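Local coordinates for tyrocidine synthase 2 (Brevibacillus parabrevis, PDB 6TA8), which is a multidomain synthetase, represented here by a condensation domain built from two alpha/beta halves, at residues A[112-117]-A[131-136]; A[145-150]-A[156-161]; A[56-61]-A[408-413]; A[73-78]-A[177-182]. All coordinates share one frame; numbering follows the deposited sequence.

Read from the N terminus, no two of the contacts cross: contacts 1 and 2 lie in series inside contact 4, itself inside contact 3. Strand 56-61 opens contact 3, and helix segment 73-78 opens contact 4 within it. Contact 1 (112-117 with 131-136) then closes a short loop through a helix, and the hairpin of contact 2 (145-150 with 156-161) follows. Helix segment 177-182 closes contact 4 around both, and 408-413, far along the chain, closes contact 3 around everything. Contacts 1, 2 and 3 share one mixed sheet, with helix 122-134 on one face. The helices of contact 4 lie on the other face, and contact 3 brings the late loop to strand 56-63.

Contact 1: residues A[112-117]-A[131-136]; sequences YSYDLK and DQIQSS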
loop_
_atom_site.group_PDB
_atom_site.type_symbol
_atom_site.label_atom_id
_atom_site.label_comp_id
_atom_site.label_asym_id
_atom_site.label_seq_id
_atom_site.Cartn_x
_atom_site.Cartn_y
_atom_site.Cartn_z
ATOM N N TYR A 112 3.897 23.316 7.367
ATOM C CA TYR A 112 4.244 24.263 6.315
ATOM C C TYR A 112 3.018 25.104 5.998
ATOM O O TYR A 112 1.921 24.563 5.828
ATOM C CB TYR A 112 4.731 23.546 5.049
ATOM C CG TYR A 112 6.016 22.766 5.213
ATOM C CD1 TYR A 112 6.023 21.521 5.833
ATOM C CD2 TYR A 112 7.219 23.264 4.734
ATOM C CE1 TYR A 112 7.194 20.802 5.980
ATOM C CE2 TYR A 112 8.397 22.551 4.875
ATOM C CZ TYR A 112 8.378 21.321 5.498
ATOM O OH TYR A 112 9.545 20.606 5.642
ATOM N N SER A 113 3.204 26.420 5.913
ATOM C CA SER A 113 2.111 27.351 5.654
ATOM C C SER A 113 2.500 28.264 4.502
ATOM O O SER A 113 3.510 28.972 4.584
ATOM C CB SER A 113 1.776 28.171 6.902
ATOM O OG SER A 113 0.658 29.010 6.673
ATOM N N TYR A 114 1.699 28.256 3.438
ATOM C CA TYR A 114 1.950 29.071 2.257
ATOM C C TYR A 114 0.704 29.876 1.925
ATOM O O TYR A 114 -0.408 29.338 1.932
ATOM C CB TYR A 114 2.357 28.204 1.062
ATOM C CG TYR A 114 3.628 27.419 1.288
ATOM C CD1 TYR A 114 4.871 27.990 1.044
ATOM C CD2 TYR A 114 3.587 26.111 1.749
ATOM C CE1 TYR A 114 6.037 27.278 1.252
ATOM C CE2 TYR A 114 4.747 25.390 1.958
ATOM C CZ TYR A 114 5.968 25.977 1.709
ATOM O OH TYR A 114 7.123 25.261 1.918
ATOM N N ASP A 115 0.895 31.159 1.632
ATOM C CA ASP A 115 -0.189 32.078 1.294
ATOM C C ASP A 115 -0.067 32.410 -0.192
ATOM O O ASP A 115 0.561 33.399 -0.576
ATOM C CB ASP A 115 -0.128 33.335 2.164
ATOM C CG ASP A 115 -1.231 34.326 1.841
ATOM O OD1 ASP A 115 -2.262 33.912 1.270
ATOM O OD2 ASP A 115 -1.067 35.523 2.163
ATOM N N LEU A 116 -0.679 31.573 -1.031
ATOM C CA LEU A 116 -0.643 31.739 -2.479
ATOM C C LEU A 116 -1.943 32.321 -3.026
ATOM O O LEU A 116 -2.325 32.025 -4.164
ATOM C CB LEU A 116 -0.334 30.403 -3.156
ATOM C CG LEU A 116 0.913 29.656 -2.674
ATOM C CD1 LEU A 116 0.868 28.205 -3.120
ATOM C CD2 LEU A 116 2.177 30.334 -3.178
ATOM N N LYS A 117 -2.631 33.149 -2.236
ATOM C CA LYS A 117 -3.907 33.708 -2.670
ATOM C C LYS A 117 -3.749 34.743 -3.776
ATOM O O LYS A 117 -4.726 35.039 -4.471
ATOM C CB LYS A 117 -4.641 34.329 -1.480
ATOM C CG LYS A 117 -4.951 33.351 -0.361
ATOM C CD LYS A 117 -5.738 34.020 0.753
ATOM C CE LYS A 117 -5.548 33.301 2.080
ATOM N NZ LYS A 117 -4.226 33.605 2.695
ATOM N N ASP A 131 7.057 18.745 -3.788
ATOM C CA ASP A 131 8.186 17.837 -3.971
ATOM C C ASP A 131 9.293 18.112 -2.959
ATOM O O ASP A 131 9.928 17.179 -2.455
ATOM C CB ASP A 131 8.723 17.951 -5.398
ATOM C CG ASP A 131 8.008 17.029 -6.365
ATOM O OD1 ASP A 131 7.675 15.894 -5.966
ATOM O OD2 ASP A 131 7.779 17.437 -7.523
ATOM N N GLN A 132 9.540 19.388 -2.651
ATOM C CA GLN A 132 10.566 19.722 -1.669
ATOM C C GLN A 132 10.190 19.213 -0.283
ATOM O O GLN A 132 11.058 18.778 0.483
ATOM C CB GLN A 132 10.796 21.233 -1.641
ATOM C CG GLN A 132 11.129 21.829 -2.996
ATOM C CD GLN A 132 11.309 23.332 -2.942
ATOM O OE1 GLN A 132 11.552 23.903 -1.878
ATOM N NE2 GLN A 132 11.190 23.983 -4.093
ATOM N N ILE A 133 8.899 19.259 0.056
ATOM C CA ILE A 133 8.452 18.738 1.342
ATOM C C ILE A 133 8.487 17.214 1.345
ATOM O O ILE A 133 8.727 16.592 2.388
ATOM C CB ILE A 133 7.050 19.288 1.667
ATOM C CG1 ILE A 133 7.097 20.817 1.750
ATOM C CG2 ILE A 133 6.517 18.700 2.967
ATOM C CD1 ILE A 133 5.740 21.474 1.813
ATOM N N GLN A 134 8.274 16.589 0.185
ATOM C CA GLN A 134 8.318 15.132 0.105
ATOM C C GLN A 134 9.721 14.592 0.354
ATOM O O GLN A 134 9.870 13.463 0.837
ATOM C CB GLN A 134 7.818 14.664 -1.261
ATOM C CG GLN A 134 6.351 14.935 -1.522
ATOM C CD GLN A 134 5.457 13.820 -1.028
ATOM O OE1 GLN A 134 5.932 12.798 -0.535
ATOM N NE2 GLN A 134 4.151 14.009 -1.163
ATOM N N SER A 135 10.752 15.371 0.034
ATOM C CA SER A 135 12.132 14.910 0.093
ATOM C C SER A 135 12.877 15.412 1.323
ATOM O O SER A 135 14.101 15.267 1.393
ATOM C CB SER A 135 12.881 15.333 -1.172
ATOM O OG SER A 135 13.022 16.743 -1.234
ATOM N N SER A 136 12.173 15.989 2.295
ATOM C CA SER A 136 12.794 16.582 3.472
ATOM C C SER A 136 12.372 15.859 4.748
ATOM O O SER A 136 12.175 16.477 5.796
ATOM C CB SER A 136 12.465 18.069 3.566
ATOM O OG SER A 136 11.067 18.279 3.658
#
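The phenol oxygen of Tyr112 is approached by two polar groups, Ser136 OG across the contact and Arg110 on its own strand. Arg110 NE supplies the stronger hydrogen bond, whereas Ser136 OG stands 3.4 Å from Tyr112 OH, a weak bond at best. The serine hydroxyl also lies 3.2 Å from Ile133 O, near the end of the helix.

The substance of the contact is apolar, and it shows how one branched side chain can pave an aromatic ring. Ile133 lies over one face of Tyr112: CG1 sits 3.8 Å from the ring centroid and only 11° off the ring normal, a CH-pi contact. With CG1 anti to its carbonyl carbon and CD1 carried on in an extended chain (chi2 169°), the methyl CD1 reaches back toward the root of the tyrosine, 3.6 Å from Tyr112 CG. The other branch, CG2, rests 3.7 Å from Tyr112 CE1, nearer the hydroxyl end. The isoleucine and the tyrosine thus lie antiparallel, each reaching toward the base of the other.

CD1 serves a second ring as well, meeting Tyr114 at its edge, 4.0 Å from Tyr114 CE2. The two tyrosines have nearly equal first torsions and project from the strand in the same direction, and Tyr114 runs almost parallel to the ring of Phe150 on the next strand. Ile133 further touches His146 and Ala148 of that strand. Helix packing of this kind over two adjacent parallel strands is characteristic of a beta-alpha-beta unit, formed here by strand 110-115, helix 122-134 and strand 145-152.

Contact 2: residues A[145-150]-A[156-161]; sequences VHVALF and DHLLVA
Backbone bonds join His146 to Ala161, Ala148 to Leu159 and Phe150 to His157, each pair linked in both directions, the pattern of an antiparallel beta hairpin. Phe150 N to His157 O, at 2.6 Å and 179°, is practically straight; at the other end His146 N to Ala161 O measures 2.9 Å. Between these hydrogen-bonded pairs lie the non-hydrogen-bonded pairs Val147 with Val160 and Leu149 with Leu158, where CA-H groups lean on carbonyl oxygens, as in the 3.3 Å approach of Val147 CA to Leu159 O.

The hairpin is lined differently on its two faces. Phe150 and Leu159 project together from neighbouring strands, and Leu159 CB meets the Phe150 ring at its edge and in its plane, 3.9 Å from CE2. Helix 122-134 packs on this face against His146, Ala148, Phe150 and Leu159, while helix 69-82 covers Val147, Leu149 and Val160 on the other.

Buried polar ends are held from farther out: His146 NE2 by Ser136 O, Asp156 OD2 by Phe67 N, and His157 ND1 by Ser403 OG. On the aliphatic face Leu158 swings its CG anti to the backbone N (chi1 -171°), which carries CD1 across to the partner strand. There this methyl sits 3.7 Å from Val147 CG1 and 4.0 Å from Leu149 CB.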
loop_
_atom_site.group_PDB
_atom_site.type_symbol
_atom_site.label_atom_id
_atom_site.label_comp_id
_atom_site.label_asym_id
_atom_site.label_seq_id
_atom_site.Cartn_x
_atom_site.Cartn_y
_atom_site.Cartn_z
ATOM N N VAL A 145 5.938 12.891 9.901
ATOM C CA VAL A 145 4.692 13.460 9.399
ATOM C C VAL A 145 4.954 14.903 8.985
ATOM O O VAL A 145 5.402 15.719 9.802
ATOM C CB VAL A 145 3.573 13.384 10.447
ATOM C CG1 VAL A 145 2.272 13.922 9.873
ATOM C CG2 VAL A 145 3.399 11.953 10.932
ATOM N N HIS A 146 4.672 15.218 7.723
ATOM C CA HIS A 146 4.798 16.569 7.188
ATOM C C HIS A 146 3.424 17.043 6.737
ATOM O O HIS A 146 2.779 16.388 5.911
ATOM C CB HIS A 146 5.788 16.614 6.020
ATOM C CG HIS A 146 7.224 16.614 6.443
ATOM N ND1 HIS A 146 7.677 15.919 7.544
ATOM C CD2 HIS A 146 8.310 17.220 5.908
ATOM C CE1 HIS A 146 8.979 16.101 7.672
ATOM N NE2 HIS A 146 9.388 16.885 6.692
ATOM N N VAL A 147 2.979 18.175 7.275
ATOM C CA VAL A 147 1.687 18.761 6.936
ATOM C C VAL A 147 1.932 20.111 6.279
ATOM O O VAL A 147 2.653 20.953 6.829
ATOM C CB VAL A 147 0.787 18.910 8.176
ATOM C CG1 VAL A 147 -0.606 19.363 7.770
ATOM C CG2 VAL A 147 0.721 17.598 8.945
ATOM N N ALA A 148 1.338 20.317 5.106
ATOM C CA ALA A 148 1.520 21.544 4.344
ATOM C C ALA A 148 0.162 22.109 3.961
ATOM O O ALA A 148 -0.683 21.389 3.420
ATOM C CB ALA A 148 2.363 21.299 3.090
ATOM N N LEU A 149 -0.041 23.394 4.238
ATOM C CA LEU A 149 -1.283 24.088 3.924
ATOM C C LEU A 149 -1.008 25.114 2.833
ATOM O O LEU A 149 -0.184 26.016 3.017
ATOM C CB LEU A 149 -1.861 24.762 5.169
ATOM C CG LEU A 149 -3.098 25.638 4.959
ATOM C CD1 LEU A 149 -4.242 24.826 4.369
ATOM C CD2 LEU A 149 -3.517 26.290 6.267
ATOM N N PHE A 150 -1.693 24.971 1.701
ATOM C CA PHE A 150 -1.555 25.876 0.565
ATOM C C PHE A 150 -2.859 26.649 0.407
ATOM O O PHE A 150 -3.867 26.090 -0.039
ATOM C CB PHE A 150 -1.214 25.108 -0.711
ATOM C CG PHE A 150 0.015 24.251 -0.595
ATOM C CD1 PHE A 150 1.271 24.778 -0.847
ATOM C CD2 PHE A 150 -0.088 22.916 -0.241
ATOM C CE1 PHE A 150 2.402 23.992 -0.744
ATOM C CE2 PHE A 150 1.040 22.124 -0.137
ATOM C CZ PHE A 150 2.285 22.662 -0.388
ATOM N N ASP A 156 -8.375 26.177 0.131
ATOM C CA ASP A 156 -7.132 25.802 0.789
ATOM C C ASP A 156 -6.823 24.341 0.497
ATOM O O ASP A 156 -7.702 23.481 0.616
ATOM C CB ASP A 156 -7.214 26.028 2.302
ATOM C CG ASP A 156 -7.211 27.499 2.674
ATOM O OD1 ASP A 156 -7.091 28.347 1.766
ATOM O OD2 ASP A 156 -7.329 27.807 3.880
ATOM N N HIS A 157 -5.578 24.067 0.116
ATOM C CA HIS A 157 -5.107 22.710 -0.127
ATOM C C HIS A 157 -4.234 22.267 1.039
ATOM O O HIS A 157 -3.371 23.022 1.495
ATOM C CB HIS A 157 -4.321 22.629 -1.438
ATOM C CG HIS A 157 -5.108 23.043 -2.642
ATOM N ND1 HIS A 157 -5.909 22.169 -3.344
ATOM C CD2 HIS A 157 -5.213 24.237 -3.272
ATOM C CE1 HIS A 157 -6.476 22.807 -4.353
ATOM N NE2 HIS A 157 -6.070 24.063 -4.332
ATOM N N LEU A 158 -4.462 21.046 1.519
ATOM C CA LEU A 158 -3.740 20.502 2.665
ATOM C C LEU A 158 -3.027 19.226 2.236
ATOM O O LEU A 158 -3.676 18.232 1.893
ATOM C CB LEU A 158 -4.686 20.234 3.833
ATOM C CG LEU A 158 -4.013 19.874 5.160
ATOM C CD1 LEU A 158 -3.206 21.050 5.688
ATOM C CD2 LEU A 158 -5.040 19.417 6.183
ATOM N N LEU A 159 -1.698 19.256 2.260
ATOM C CA LEU A 159 -0.875 18.103 1.923
ATOM C C LEU A 159 -0.425 17.411 3.202
ATOM O O LEU A 159 0.027 18.071 4.144
ATOM C CB LEU A 159 0.340 18.527 1.095
ATOM C CG LEU A 159 1.399 17.458 0.822
ATOM C CD1 LEU A 159 0.827 16.335 -0.030
ATOM C CD2 LEU A 159 2.617 18.073 0.154
ATOM N N VAL A 160 -0.554 16.087 3.235
ATOM C CA VAL A 160 -0.165 15.275 4.386
ATOM C C VAL A 160 0.724 14.156 3.858
ATOM O O VAL A 160 0.229 13.174 3.294
ATOM C CB VAL A 160 -1.373 14.710 5.141
ATOM C CG1 VAL A 160 -0.910 13.868 6.319
ATOM C CG2 VAL A 160 -2.286 15.835 5.610
ATOM N N ALA A 161 2.034 14.296 4.040
ATOM C CA ALA A 161 3.009 13.319 3.574
ATOM C C ALA A 161 3.630 12.610 4.769
ATOM O O ALA A 161 4.122 13.261 5.696
ATOM C CB ALA A 161 4.097 13.986 2.730
#

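Contact 3: residues A[56-61]-A[408-413]; sequences NQAVML and GQLFSP
Leu410 lays its isobutyl group along the beginning of strand 56-61, its methyl CD2 resting 3.9 Å from Ala58 CB. The same methyl stands 3.7 Å from Ala58 N, and nearer the root Leu410 CB lies 3.7 Å from Asn56 O, so the side chain follows the strand from Asn56 to Ala58. The torsions account for this reach: CG is placed beside the backbone N (chi1 -71°), and one methyl branch then turns in toward the strand although the side chain leaves the main chain obliquely to it.

A single backbone bond fixes the same residue at its other end. Asn56 N donates to Leu410 O at 3.2 Å, nearly straight at the hydrogen (168°), but it approaches from above the carbonyl plane, 40° out of it, so the oxygen is not used along a lone pair.

The contact lies where the chain passes between the two halves of the condensation domain. Strand 56-63 is part of the first-half sheet, whereas 408-413 belongs to the connection that leaves strand 401-402, an edge strand of that same sheet, and runs on to strand 421-428 in the sheet of the second half. It is probably part of the crossing segment known as the latch in this family.

Helix 122-134 helps to seat both partners. Gln134 O accepts from Asn56 ND2, which holds the asparagine amide, and the side chain of Gln134 also touches Leu410. One residue earlier in the loop, Gln409 N lies close to Asp131 OD1, its exact geometry doubtful, while Gln409 O receives His54 NE2.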
loop_
_atom_site.group_PDB
_atom_site.type_symbol
_atom_site.label_atom_id
_atom_site.label_comp_id
_atom_site.label_asym_id
_atom_site.label_seq_id
_atom_site.Cartn_x
_atom_site.Cartn_y
_atom_site.Cartn_z
ATOM N N ASN A 56 7.607 7.745 0.577
ATOM C CA ASN A 56 6.461 8.078 1.411
ATOM C C ASN A 56 5.150 7.720 0.717
ATOM O O ASN A 56 5.120 7.231 -0.415
ATOM C CB ASN A 56 6.468 9.570 1.765
ATOM C CG ASN A 56 7.865 10.119 1.970
ATOM O OD1 ASN A 56 8.747 9.435 2.489
ATOM N ND2 ASN A 56 8.073 11.365 1.563
ATOM N N GLN A 57 4.060 7.964 1.440
ATOM C CA GLN A 57 2.708 8.001 0.905
ATOM C C GLN A 57 2.081 9.316 1.342
ATOM O O GLN A 57 2.315 9.776 2.463
ATOM C CB GLN A 57 1.864 6.815 1.399
ATOM C CG GLN A 57 2.153 5.501 0.690
ATOM C CD GLN A 57 1.262 4.372 1.171
ATOM O OE1 GLN A 57 0.677 4.444 2.253
ATOM N NE2 GLN A 57 1.155 3.319 0.367
ATOM N N ALA A 58 1.296 9.928 0.459
ATOM C CA ALA A 58 0.760 11.250 0.745
ATOM C C ALA A 58 -0.611 11.410 0.108
ATOM O O ALA A 58 -0.932 10.762 -0.892
ATOM C CB ALA A 58 1.703 12.353 0.249
ATOM N N VAL A 59 -1.421 12.283 0.711
ATOM C CA VAL A 59 -2.722 12.661 0.179
ATOM C C VAL A 59 -2.830 14.180 0.213
ATOM O O VAL A 59 -2.252 14.845 1.079
ATOM C CB VAL A 59 -3.891 12.012 0.958
ATOM C CG1 VAL A 59 -3.791 10.492 0.918
ATOM C CG2 VAL A 59 -3.934 12.509 2.399
ATOM N N MET A 60 -3.567 14.730 -0.747
ATOM C CA MET A 60 -3.798 16.165 -0.848
ATOM C C MET A 60 -5.283 16.427 -0.652
ATOM O O MET A 60 -6.105 15.981 -1.459
ATOM C CB MET A 60 -3.321 16.707 -2.199
ATOM C CG MET A 60 -3.526 18.202 -2.390
ATOM S SD MET A 60 -2.276 19.209 -1.567
ATOM C CE MET A 60 -0.842 18.868 -2.583
ATOM N N LEU A 61 -5.623 17.132 0.421
ATOM C CA LEU A 61 -7.007 17.439 0.750
ATOM C C LEU A 61 -7.355 18.859 0.316
ATOM O O LEU A 61 -6.487 19.678 0.009
ATOM C CB LEU A 61 -7.254 17.259 2.250
ATOM C CG LEU A 61 -6.797 15.923 2.837
ATOM C CD1 LEU A 61 -7.044 15.878 4.336
ATOM C CD2 LEU A 61 -7.495 14.765 2.139
ATOM N N GLY A 408 3.026 15.230 -5.547
ATOM C CA GLY A 408 4.450 15.306 -5.789
ATOM C C GLY A 408 5.090 13.930 -5.853
ATOM O O GLY A 408 4.480 12.902 -5.547
ATOM N N GLN A 409 6.355 13.920 -6.264
ATOM C CA GLN A 409 7.089 12.668 -6.406
ATOM C C GLN A 409 7.256 11.996 -5.048
ATOM O O GLN A 409 7.861 12.562 -4.133
ATOM C CB GLN A 409 8.447 12.932 -7.057
ATOM C CG GLN A 409 9.347 11.711 -7.178
ATOM C CD GLN A 409 8.777 10.624 -8.072
ATOM O OE1 GLN A 409 7.880 9.879 -7.673
ATOM N NE2 GLN A 409 9.305 10.521 -9.286
ATOM N N LEU A 410 6.713 10.782 -4.922
ATOM C CA LEU A 410 6.669 10.109 -3.628
ATOM C C LEU A 410 7.990 9.440 -3.270
ATOM O O LEU A 410 8.347 9.384 -2.088
ATOM C CB LEU A 410 5.541 9.076 -3.613
ATOM C CG LEU A 410 4.117 9.635 -3.589
ATOM C CD1 LEU A 410 3.104 8.542 -3.887
ATOM C CD2 LEU A 410 3.823 10.290 -2.249
ATOM N N PHE A 411 8.715 8.922 -4.254
ATOM C CA PHE A 411 10.008 8.297 -4.025
ATOM C C PHE A 411 11.132 9.245 -4.426
ATOM O O PHE A 411 10.906 10.323 -4.976
ATOM C CB PHE A 411 10.118 6.981 -4.802
ATOM C CG PHE A 411 8.867 6.154 -4.775
ATOM C CD1 PHE A 411 8.556 5.381 -3.670
ATOM C CD2 PHE A 411 8.001 6.149 -5.855
ATOM C CE1 PHE A 411 7.405 4.618 -3.640
ATOM C CE2 PHE A 411 6.848 5.387 -5.833
ATOM C CZ PHE A 411 6.551 4.621 -4.724
ATOM N N SER A 412 12.353 8.833 -4.135
ATOM C CA SER A 412 13.478 9.626 -4.604
ATOM C C SER A 412 13.723 9.346 -6.086
ATOM O O SER A 412 13.539 8.215 -6.541
ATOM C CB SER A 412 14.736 9.309 -3.799
ATOM O OG SER A 412 15.821 10.128 -4.199
ATOM N N PRO A 413 14.117 10.358 -6.863
ATOM C CA PRO A 413 14.431 10.103 -8.279
ATOM C C PRO A 413 15.544 9.089 -8.469
ATOM O O PRO A 413 15.585 8.413 -9.506
ATOM C CB PRO A 413 14.828 11.490 -8.804
ATOM C CG PRO A 413 14.176 12.453 -7.867
ATOM C CD PRO A 413 14.199 11.788 -6.524
#

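Contact 4: residues A[73-78]-A[177-182]; sequences RQAFQQ and EDFSSA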
loop_
_atom_site.group_PDB
_atom_site.type_symbol
_atom_site.label_atom_id
_atom_site.label_comp_id
_atom_site.label_asym_id
_atom_site.label_seq_id
_atom_site.Cartn_x
_atom_site.Cartn_y
_atom_site.Cartn_z
ATOM N N ARG A 73 -3.298 22.319 13.217
ATOM C CA ARG A 73 -2.237 21.963 14.152
ATOM C C ARG A 73 -2.801 21.275 15.388
ATOM O O ARG A 73 -2.251 20.269 15.851
ATOM C CB ARG A 73 -1.439 23.206 14.547
ATOM C CG ARG A 73 -0.674 23.843 13.399
ATOM C CD ARG A 73 -0.024 25.149 13.827
ATOM N NE ARG A 73 1.070 24.928 14.768
ATOM C CZ ARG A 73 2.346 24.831 14.416
ATOM N NH1 ARG A 73 2.694 24.937 13.140
ATOM N NH2 ARG A 73 3.278 24.628 15.337
ATOM N N GLN A 74 -3.903 21.799 15.933
ATOM C CA GLN A 74 -4.513 21.183 17.107
ATOM C C GLN A 74 -5.019 19.780 16.804
ATOM O O GLN A 74 -4.988 18.907 17.679
ATOM C CB GLN A 74 -5.655 22.058 17.626
ATOM C CG GLN A 74 -6.094 21.731 19.045
ATOM C CD GLN A 74 -7.149 22.686 19.565
ATOM O OE1 GLN A 74 -7.897 23.285 18.793
ATOM N NE2 GLN A 74 -7.215 22.832 20.885
ATOM N N ALA A 75 -5.482 19.542 15.576
ATOM C CA ALA A 75 -5.928 18.206 15.200
ATOM C C ALA A 75 -4.752 17.244 15.097
ATOM O O ALA A 75 -4.801 16.127 15.625
ATOM C CB ALA A 75 -6.699 18.263 13.880
ATOM N N PHE A 76 -3.676 17.665 14.426
ATOM C CA PHE A 76 -2.527 16.784 14.251
ATOM C C PHE A 76 -1.750 16.601 15.548
ATOM O O PHE A 76 -1.146 15.542 15.759
ATOM C CB PHE A 76 -1.615 17.321 13.148
ATOM C CG PHE A 76 -2.044 16.921 11.764
ATOM C CD1 PHE A 76 -1.699 15.682 11.249
ATOM C CD2 PHE A 76 -2.800 17.780 10.984
ATOM C CE1 PHE A 76 -2.096 15.309 9.978
ATOM C CE2 PHE A 76 -3.200 17.413 9.713
ATOM C CZ PHE A 76 -2.847 16.176 9.210
ATOM N N GLN A 77 -1.750 17.607 16.428
ATOM C CA GLN A 77 -1.136 17.430 17.741
ATOM C C GLN A 77 -1.810 16.310 18.521
ATOM O O GLN A 77 -1.154 15.617 19.307
ATOM C CB GLN A 77 -1.193 18.736 18.534
ATOM C CG GLN A 77 -0.147 19.765 18.129
ATOM C CD GLN A 77 1.224 19.456 18.689
ATOM O OE1 GLN A 77 1.351 18.902 19.781
ATOM N NE2 GLN A 77 2.263 19.815 17.943
ATOM N N GLN A 78 -3.114 16.116 18.315
ATOM C CA GLN A 78 -3.825 15.027 18.973
ATOM C C GLN A 78 -3.698 13.718 18.205
ATOM O O GLN A 78 -3.664 12.645 18.819
ATOM C CB GLN A 78 -5.301 15.396 19.146
ATOM C CG GLN A 78 -6.109 14.386 19.943
ATOM C CD GLN A 78 -5.703 14.329 21.402
ATOM O OE1 GLN A 78 -5.152 15.288 21.944
ATOM N NE2 GLN A 78 -5.975 13.200 22.047
ATOM N N GLU A 177 -10.670 9.384 8.977
ATOM C CA GLU A 177 -11.736 9.386 9.971
ATOM C C GLU A 177 -11.373 10.265 11.162
ATOM O O GLU A 177 -12.156 11.129 11.572
ATOM C CB GLU A 177 -12.027 7.955 10.429
ATOM C CG GLU A 177 -12.956 7.171 9.513
ATOM C CD GLU A 177 -13.007 5.693 9.862
ATOM O OE1 GLU A 177 -12.218 4.914 9.283
ATOM O OE2 GLU A 177 -13.833 5.309 10.716
ATOM N N ASP A 178 -10.179 10.063 11.722
ATOM C CA ASP A 178 -9.812 10.758 12.951
ATOM C C ASP A 178 -9.571 12.244 12.708
ATOM O O ASP A 178 -9.919 13.077 13.551
ATOM C CB ASP A 178 -8.578 10.102 13.572
ATOM C CG ASP A 178 -8.891 8.759 14.207
ATOM O OD1 ASP A 178 -10.042 8.288 14.076
ATOM O OD2 ASP A 178 -7.986 8.173 14.841
ATOM N N PHE A 179 -8.979 12.599 11.565
ATOM C CA PHE A 179 -8.741 14.012 11.285
ATOM C C PHE A 179 -10.046 14.747 11.011
ATOM O O PHE A 179 -10.224 15.890 11.447
ATOM C CB PHE A 179 -7.780 14.174 10.108
ATOM C CG PHE A 179 -7.555 15.605 9.709
ATOM C CD1 PHE A 179 -6.816 16.454 10.516
ATOM C CD2 PHE A 179 -8.091 16.105 8.534
ATOM C CE1 PHE A 179 -6.611 17.772 10.157
ATOM C CE2 PHE A 179 -7.889 17.423 8.168
ATOM C CZ PHE A 179 -7.147 18.257 8.980
ATOM N N SER A 180 -10.970 14.111 10.286
ATOM C CA SER A 180 -12.269 14.732 10.051
ATOM C C SER A 180 -13.053 14.887 11.346
ATOM O O SER A 180 -13.852 15.822 11.478
ATOM C CB SER A 180 -13.070 13.917 9.038
ATOM O OG SER A 180 -14.295 14.557 8.727
ATOM N N SER A 181 -12.841 13.988 12.308
ATOM C CA SER A 181 -13.491 14.118 13.606
ATOM C C SER A 181 -12.759 15.114 14.497
ATOM O O SER A 181 -13.398 15.911 15.194
ATOM C CB SER A 181 -13.578 12.752 14.290
ATOM O OG SER A 181 -14.117 12.867 15.595
ATOM N N ALA A 182 -11.424 15.084 14.486
ATOM C CA ALA A 182 -10.653 16.029 15.289
ATOM C C ALA A 182 -10.878 17.461 14.824
ATOM O O ALA A 182 -11.007 18.376 15.645
ATOM C CB ALA A 182 -9.167 15.678 15.234
#
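Ala75 and Ala182 face each other where helix 69-82 packs against helix 169-187, a helix pair laid on one face of the first-half sheet of the condensation domain. Their CB atoms are 3.8 Å apart. With so little side chain between them, the backbones come near at this point, CA to CA 5.2 Å for Ala75 and Ala182, although the axes of the short segments stay 9.3 Å apart, running at a steep angle that is nearer antiparallel than parallel.

Beside the alanines, on the sheet side, the two phenylalanines meet, and they reach each other by different torsions. Phe179 extends its ring with CG anti to the backbone N (chi1 176°), which carries the ring out from its helix toward helix 69-82. Phe76 instead has CG anti to its carbonyl carbon, at a chi1 of -84°, and so leans its ring in from the flank. The result is neither a stack nor an edge-to-face pair: the centroids lie 5.0 Å apart and the planes are inclined at 39°.

Their nearest approach is Phe76 CE2 to Phe179 CE1, 3.5 Å. The rims beyond are occupied by the sheet, since Phe76 also touches Val160 and Val147, and Phe179 touches Leu158. On helix 169-187 the buried Asp178 is held by a salt bridge to Arg318 and a hydrogen bond to His83.

The CD1-CE1 side of the Phe179 ring touches both residues of helix 69-82: Phe179 CD1 lies 3.8 Å from Ala75 CB and likewise 3.8 Å from Phe76 CE2.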